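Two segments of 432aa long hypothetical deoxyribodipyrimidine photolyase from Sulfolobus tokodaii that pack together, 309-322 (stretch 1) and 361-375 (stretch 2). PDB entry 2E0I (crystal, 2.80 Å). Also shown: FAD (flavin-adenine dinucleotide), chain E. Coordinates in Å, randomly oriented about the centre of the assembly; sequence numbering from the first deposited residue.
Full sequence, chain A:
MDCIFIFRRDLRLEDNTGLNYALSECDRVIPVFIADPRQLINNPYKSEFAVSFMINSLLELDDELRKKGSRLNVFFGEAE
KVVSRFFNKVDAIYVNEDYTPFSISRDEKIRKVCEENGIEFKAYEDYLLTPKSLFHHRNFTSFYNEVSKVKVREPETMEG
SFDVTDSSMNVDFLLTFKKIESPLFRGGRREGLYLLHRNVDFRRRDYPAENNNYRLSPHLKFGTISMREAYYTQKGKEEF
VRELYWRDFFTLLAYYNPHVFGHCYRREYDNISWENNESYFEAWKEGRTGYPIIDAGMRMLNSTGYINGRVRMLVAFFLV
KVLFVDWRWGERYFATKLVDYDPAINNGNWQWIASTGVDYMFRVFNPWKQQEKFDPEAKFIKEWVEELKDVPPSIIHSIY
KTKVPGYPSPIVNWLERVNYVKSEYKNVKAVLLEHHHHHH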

# COMPACT_ATOMS: atom_id res chain seq x y z
N GLY A 309 -8.40 0.39 8.39
CA GLY A 309 -9.11 1.28 7.48
C GLY A 309 -10.01 2.32 8.12
O GLY A 309 -10.21 3.40 7.57
N ARG A 310 -10.56 2.00 9.27
CA ARG A 310 -11.44 2.93 9.94
C ARG A 310 -10.68 4.14 10.42
O ARG A 310 -11.06 5.27 10.14
CB ARG A 310 -12.11 2.28 11.13
CG ARG A 310 -13.28 3.09 11.59
CD ARG A 310 -14.26 3.09 10.47
NE ARG A 310 -15.35 4.03 10.64
CZ ARG A 310 -16.45 3.98 9.91
NH1 ARG A 310 -16.60 3.03 9.00
NH2 ARG A 310 -17.41 4.88 10.09
N VAL A 311 -9.61 3.90 11.17
CA VAL A 311 -8.79 4.98 11.70
C VAL A 311 -8.13 5.72 10.55
O VAL A 311 -8.03 6.94 10.56
CB VAL A 311 -7.71 4.44 12.66
CG1 VAL A 311 -6.70 5.52 13.00
CG2 VAL A 311 -8.37 3.93 13.93
N ARG A 312 -7.71 4.96 9.54
CA ARG A 312 -7.06 5.52 8.37
C ARG A 312 -7.90 6.64 7.76
O ARG A 312 -7.38 7.73 7.53
CB ARG A 312 -6.87 4.42 7.33
CG ARG A 312 -5.47 4.31 6.78
CD ARG A 312 -4.98 2.88 6.89
NE ARG A 312 -4.11 2.50 5.78
CZ ARG A 312 -3.40 1.37 5.73
NH1 ARG A 312 -3.44 0.50 6.73
NH2 ARG A 312 -2.64 1.12 4.67
N MET A 313 -9.18 6.41 7.51
CA MET A 313 -9.98 7.46 6.92
C MET A 313 -10.42 8.56 7.87
O MET A 313 -10.68 9.68 7.44
CB MET A 313 -11.18 6.88 6.17
CG MET A 313 -12.30 6.32 7.00
SD MET A 313 -13.64 5.76 5.90
CE MET A 313 -12.91 4.17 5.26
N LEU A 314 -10.50 8.25 9.16
CA LEU A 314 -10.88 9.27 10.13
C LEU A 314 -9.76 10.29 10.17
O LEU A 314 -9.98 11.51 10.23
CB LEU A 314 -11.05 8.68 11.54
CG LEU A 314 -12.35 7.94 11.84
CD1 LEU A 314 -12.40 7.57 13.30
CD2 LEU A 314 -13.53 8.83 11.48
N VAL A 315 -8.54 9.77 10.14
CA VAL A 315 -7.35 10.58 10.18
C VAL A 315 -7.22 11.41 8.90
O VAL A 315 -6.91 12.59 8.94
CB VAL A 315 -6.12 9.65 10.40
CG1 VAL A 315 -4.94 10.11 9.55
CG2 VAL A 315 -5.76 9.63 11.88
N ALA A 316 -7.48 10.77 7.77
CA ALA A 316 -7.39 11.44 6.49
C ALA A 316 -8.48 12.51 6.39
O ALA A 316 -8.25 13.60 5.87
CB ALA A 316 -7.54 10.42 5.36
N PHE A 317 -9.67 12.19 6.89
CA PHE A 317 -10.78 13.13 6.87
C PHE A 317 -10.39 14.39 7.63
O PHE A 317 -10.48 15.50 7.11
CB PHE A 317 -12.01 12.49 7.54
CG PHE A 317 -13.10 13.47 7.90
CD1 PHE A 317 -13.97 13.97 6.93
CD2 PHE A 317 -13.24 13.92 9.22
CE1 PHE A 317 -14.97 14.90 7.27
CE2 PHE A 317 -14.24 14.85 9.57
CZ PHE A 317 -15.11 15.34 8.58
N PHE A 318 -9.94 14.20 8.86
CA PHE A 318 -9.55 15.29 9.74
C PHE A 318 -8.51 16.24 9.13
O PHE A 318 -8.60 17.47 9.30
CB PHE A 318 -9.00 14.72 11.05
CG PHE A 318 -8.88 15.74 12.14
CD1 PHE A 318 -9.98 16.04 12.94
CD2 PHE A 318 -7.68 16.41 12.36
CE1 PHE A 318 -9.88 17.00 13.94
CE2 PHE A 318 -7.57 17.37 13.36
CZ PHE A 318 -8.67 17.66 14.14
N LEU A 319 -7.53 15.70 8.42
CA LEU A 319 -6.52 16.56 7.83
C LEU A 319 -7.06 17.38 6.67
O LEU A 319 -6.72 18.55 6.52
CB LEU A 319 -5.33 15.73 7.34
CG LEU A 319 -4.25 16.54 6.61
CD1 LEU A 319 -3.52 17.43 7.60
CD2 LEU A 319 -3.27 15.61 5.91
N VAL A 320 -7.91 16.78 5.86
CA VAL A 320 -8.41 17.49 4.71
C VAL A 320 -9.62 18.37 4.95
O VAL A 320 -9.60 19.56 4.64
CB VAL A 320 -8.73 16.50 3.57
CG1 VAL A 320 -9.18 17.26 2.35
CG2 VAL A 320 -7.51 15.66 3.25
N LYS A 321 -10.67 17.79 5.52
CA LYS A 321 -11.91 18.52 5.75
C LYS A 321 -12.05 19.25 7.08
O LYS A 321 -13.09 19.85 7.33
CB LYS A 321 -13.10 17.58 5.53
CG LYS A 321 -13.23 17.22 4.06
CD LYS A 321 -14.38 16.27 3.79
CE LYS A 321 -14.46 15.96 2.30
NZ LYS A 321 -15.52 14.94 1.99
N VAL A 322 -11.03 19.22 7.92
CA VAL A 322 -11.11 19.91 9.19
C VAL A 322 -9.94 20.86 9.37
O VAL A 322 -10.12 22.00 9.74
CB VAL A 322 -11.20 18.92 10.38
CG1 VAL A 322 -11.09 19.65 11.71
CG2 VAL A 322 -12.52 18.17 10.33
N MET A 361 -20.12 12.46 -3.36
CA MET A 361 -20.78 13.21 -2.29
C MET A 361 -19.74 13.81 -1.33
O MET A 361 -18.61 13.32 -1.24
CB MET A 361 -21.72 12.30 -1.49
CG MET A 361 -21.04 11.58 -0.33
SD MET A 361 -22.17 10.92 0.94
CE MET A 361 -22.49 12.39 1.99
N PHE A 362 -20.12 14.88 -0.63
CA PHE A 362 -19.22 15.50 0.33
C PHE A 362 -19.46 14.85 1.68
O PHE A 362 -20.28 15.31 2.48
CB PHE A 362 -19.46 17.01 0.41
CG PHE A 362 -18.47 17.74 1.27
CD1 PHE A 362 -18.60 17.74 2.65
CD2 PHE A 362 -17.39 18.40 0.70
CE1 PHE A 362 -17.67 18.40 3.45
CE2 PHE A 362 -16.45 19.06 1.48
CZ PHE A 362 -16.59 19.07 2.86
N ARG A 363 -18.74 13.77 1.93
CA ARG A 363 -18.87 13.01 3.16
C ARG A 363 -18.18 13.65 4.35
O ARG A 363 -17.07 14.18 4.24
CB ARG A 363 -18.31 11.60 2.93
CG ARG A 363 -18.57 10.64 4.06
CD ARG A 363 -18.55 9.23 3.52
NE ARG A 363 -19.30 9.16 2.27
CZ ARG A 363 -19.82 8.04 1.76
NH1 ARG A 363 -19.67 6.88 2.39
NH2 ARG A 363 -20.50 8.10 0.62
N VAL A 364 -18.84 13.61 5.50
CA VAL A 364 -18.30 14.18 6.73
C VAL A 364 -18.52 13.26 7.93
O VAL A 364 -19.54 12.58 8.01
CB VAL A 364 -18.93 15.55 7.03
CG1 VAL A 364 -20.41 15.43 7.13
CG2 VAL A 364 -18.37 16.10 8.33
N PHE A 365 -17.56 13.24 8.85
CA PHE A 365 -17.65 12.40 10.05
C PHE A 365 -17.55 13.26 11.30
O PHE A 365 -16.88 14.29 11.30
CB PHE A 365 -16.51 11.38 10.08
CG PHE A 365 -16.54 10.40 8.95
CD1 PHE A 365 -17.57 9.47 8.85
CD2 PHE A 365 -15.53 10.39 7.99
CE1 PHE A 365 -17.60 8.55 7.80
CE2 PHE A 365 -15.55 9.48 6.94
CZ PHE A 365 -16.58 8.56 6.84
N ASN A 366 -18.21 12.83 12.36
CA ASN A 366 -18.15 13.55 13.62
C ASN A 366 -17.06 12.89 14.45
O ASN A 366 -17.23 11.77 14.94
CB ASN A 366 -19.48 13.46 14.35
CG ASN A 366 -19.49 14.31 15.60
OD1 ASN A 366 -18.54 14.31 16.38
ND2 ASN A 366 -20.58 15.05 15.79
N PRO A 367 -15.92 13.56 14.62
CA PRO A 367 -14.81 13.02 15.40
C PRO A 367 -15.23 12.39 16.71
O PRO A 367 -14.90 11.24 16.99
CB PRO A 367 -13.91 14.22 15.60
CG PRO A 367 -14.11 14.99 14.34
CD PRO A 367 -15.61 14.92 14.14
N TRP A 368 -15.96 13.14 17.52
CA TRP A 368 -16.39 12.64 18.82
C TRP A 368 -17.38 11.50 18.74
O TRP A 368 -17.28 10.54 19.50
CB TRP A 368 -16.95 13.80 19.64
CG TRP A 368 -16.01 14.95 19.65
CD1 TRP A 368 -16.06 16.05 18.86
CD2 TRP A 368 -14.79 15.05 20.41
NE1 TRP A 368 -14.95 16.84 19.07
CE2 TRP A 368 -14.15 16.25 20.01
CE3 TRP A 368 -14.17 14.25 21.38
CZ2 TRP A 368 -12.93 16.67 20.55
CZ3 TRP A 368 -12.94 14.66 21.92
CH2 TRP A 368 -12.34 15.86 21.49
N LYS A 369 -18.33 11.59 17.83
CA LYS A 369 -19.31 10.52 17.68
C LYS A 369 -18.60 9.26 17.24
O LYS A 369 -18.80 8.18 17.79
CB LYS A 369 -20.38 10.92 16.66
CG LYS A 369 -21.62 11.52 17.29
CD LYS A 369 -22.62 12.02 16.27
CE LYS A 369 -23.99 12.22 16.91
NZ LYS A 369 -23.93 12.95 18.22
N GLN A 370 -17.76 9.41 16.23
CA GLN A 370 -16.99 8.32 15.66
C GLN A 370 -16.12 7.68 16.75
O GLN A 370 -16.13 6.47 16.95
CB GLN A 370 -16.10 8.87 14.54
CG GLN A 370 -15.82 7.89 13.42
CD GLN A 370 -17.03 7.66 12.55
OE1 GLN A 370 -17.01 6.82 11.65
NE2 GLN A 370 -18.09 8.40 12.82
N GLN A 371 -15.36 8.52 17.44
CA GLN A 371 -14.47 8.09 18.51
C GLN A 371 -15.21 7.24 19.54
O GLN A 371 -14.71 6.19 19.97
CB GLN A 371 -13.86 9.30 19.21
CG GLN A 371 -13.04 8.95 20.45
CD GLN A 371 -12.44 10.16 21.12
OE1 GLN A 371 -11.63 10.88 20.52
NE2 GLN A 371 -12.82 10.41 22.36
N GLU A 372 -16.39 7.70 19.92
CA GLU A 372 -17.19 7.02 20.93
C GLU A 372 -17.85 5.73 20.47
O GLU A 372 -18.12 4.85 21.28
CB GLU A 372 -18.26 7.97 21.46
CG GLU A 372 -19.06 7.41 22.61
CD GLU A 372 -19.74 8.49 23.42
OE1 GLU A 372 -19.02 9.34 23.97
OE2 GLU A 372 -20.99 8.49 23.50
N LYS A 373 -18.09 5.60 19.17
CA LYS A 373 -18.72 4.40 18.66
C LYS A 373 -17.74 3.25 18.45
O LYS A 373 -18.04 2.10 18.80
CB LYS A 373 -19.43 4.68 17.34
CG LYS A 373 -20.05 3.43 16.74
CD LYS A 373 -20.79 3.71 15.46
CE LYS A 373 -21.47 2.45 14.97
NZ LYS A 373 -22.27 2.70 13.74
N PHE A 374 -16.57 3.56 17.88
CA PHE A 374 -15.58 2.53 17.58
C PHE A 374 -14.52 2.27 18.62
O PHE A 374 -13.66 1.42 18.43
CB PHE A 374 -14.93 2.83 16.23
CG PHE A 374 -15.90 2.80 15.10
CD1 PHE A 374 -16.59 1.62 14.80
CD2 PHE A 374 -16.18 3.95 14.37
CE1 PHE A 374 -17.54 1.60 13.78
CE2 PHE A 374 -17.13 3.93 13.35
CZ PHE A 374 -17.81 2.75 13.05
N ASP A 375 -14.56 3.00 19.73
CA ASP A 375 -13.63 2.79 20.83
C ASP A 375 -14.35 3.21 22.10
O ASP A 375 -13.90 4.10 22.83
CB ASP A 375 -12.36 3.63 20.64
CG ASP A 375 -11.18 3.08 21.44
OD1 ASP A 375 -10.21 3.85 21.67
OD2 ASP A 375 -11.20 1.88 21.82
PA FAD E . -8.59 -5.51 6.61
O1A FAD E . -8.26 -6.69 7.44
O2A FAD E . -9.92 -4.87 6.53
O5B FAD E . -8.63 -6.32 5.22
C5B FAD E . -9.40 -5.87 4.10
C4B FAD E . -8.59 -6.02 2.81
O4B FAD E . -9.32 -5.56 1.67
C3B FAD E . -7.32 -5.17 2.90
O3B FAD E . -6.24 -6.00 3.35
C2B FAD E . -7.09 -4.85 1.43
O2B FAD E . -6.59 -6.00 0.75
C1B FAD E . -8.53 -4.57 0.99
N9A FAD E . -8.98 -3.22 1.40
C8A FAD E . -9.69 -2.90 2.48
N7A FAD E . -9.98 -1.60 2.47
C5A FAD E . -9.46 -1.08 1.36
C6A FAD E . -9.42 0.19 0.80
N6A FAD E . -10.03 1.21 1.39
N1A FAD E . -8.76 0.37 -0.35
C2A FAD E . -8.15 -0.63 -0.97
N3A FAD E . -8.17 -1.85 -0.46
C4A FAD E . -8.81 -2.11 0.69
N1 FAD E . -4.06 0.12 1.63
C2 FAD E . -2.81 -0.27 1.13
O2 FAD E . -2.55 -1.45 0.94
N3 FAD E . -1.83 0.70 0.89
C4 FAD E . -2.10 2.04 1.16
O4 FAD E . -1.25 2.90 0.89
C4X FAD E . -3.33 2.42 1.67
N5 FAD E . -3.55 3.76 2.02
C5X FAD E . -4.80 4.16 2.52
C6 FAD E . -5.00 5.50 2.84
C7 FAD E . -6.24 5.92 3.31
C7M FAD E . -6.45 7.40 3.63
C8 FAD E . -7.28 5.00 3.46
C8M FAD E . -8.66 5.43 3.94
C9 FAD E . -7.06 3.66 3.13
C9A FAD E . -5.83 3.23 2.66
N10 FAD E . -5.61 1.89 2.30
C10 FAD E . -4.32 1.47 1.91
C1' FAD E . -6.71 0.90 2.39
C2' FAD E . -6.89 0.13 3.70
O2' FAD E . -6.99 1.04 4.80
C3' FAD E . -5.77 -0.88 3.95
O3' FAD E . -5.66 -1.75 2.82
C4' FAD E . -6.06 -1.74 5.18
O4' FAD E . -6.23 -0.91 6.33
C5' FAD E . -4.92 -2.73 5.44
O5' FAD E . -5.14 -3.46 6.65
P FAD E . -5.82 -4.92 6.65
O1P FAD E . -5.12 -5.75 5.64
O2P FAD E . -5.85 -5.40 8.05
O3P FAD E . -7.32 -4.63 6.13

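Residues 309-322 form a helix, and stretch 2 runs alongside it in the opposite sense, first as an extended segment and then, from Pro-367, as a short helix. The two helix axes are nearly antiparallel (168°) and come no closer than 11.8 Å, a wide gap that is filled by large side chains from both sides. Together the stretches bury 656 Å².

Phe-365 is the principal bump from stretch 2. Its CA-to-CB bond points toward the first helix, and the ring, with chi1 in the m well, enters a hollow bordered by Arg-310, Met-313, Leu-314 and Phe-317. Phe-317 receives it with a flat surface: the edge of Phe-365 meets the face of Phe-317, with centroids 5.5 Å apart and planes at 75°, and Phe-365 CB also lies over that face, 4.3 Å from the centroid. Met-313 SD reaches Phe-365 CZ at 4.2 Å, approaching the ring obliquely, while Leu-314 CD2 packs against Phe-365 CB at 4.2 Å. A long, flexible thioether and a branched aliphatic side chain thus fit around the rigid ring.

Phe-317 is in turn a bump against the extended segment. Its CZ touches Val-364 CG2 at 3.4 Å, and Arg-363 O lies at the edge of the Phe-317 ring, 3.8 Å from Phe-317 CE1. Leu-314 starts out sideways, but its end turns inward, bringing CD2 within 3.1 Å of Gln-370 CG, a tight fit.

Polar contacts flank this apolar centre. Near the start of the first helix, Arg-310 reaches across to Gln-370 and Phe-374. Its NH2 donates a short, nearly straight hydrogen bond to Gln-370 OE1 (2.5 Å, 172°), which lies near the guanidinium plane. Phe-374 covers one face of the same group, with CE2 3.2 Å from Arg-310 NE, and the aliphatic CG of Arg-310 lies over the Phe-374 ring. Arginine suits this place because its methylene chain and flat guanidinium can pack on an aromatic ring while the edge remains free to donate.

Toward the other end, Lys-321 stretches out, with chi2 to chi4 all t, across the face of Phe-362. Its CE and NZ lie 3.9 and 4.0 Å from the ring centroid, and NZ, only 5° off the ring normal, makes a cation-pi contact. The same NZ donates to Arg-363 O at 2.8 Å, so the buried ammonium group is met by both a carbonyl and an aromatic face.

Asn-366, whose CA-to-CB bond points away from the first helix, caps the second: its OD1 accepts from Lys-369 N at 3.1 Å.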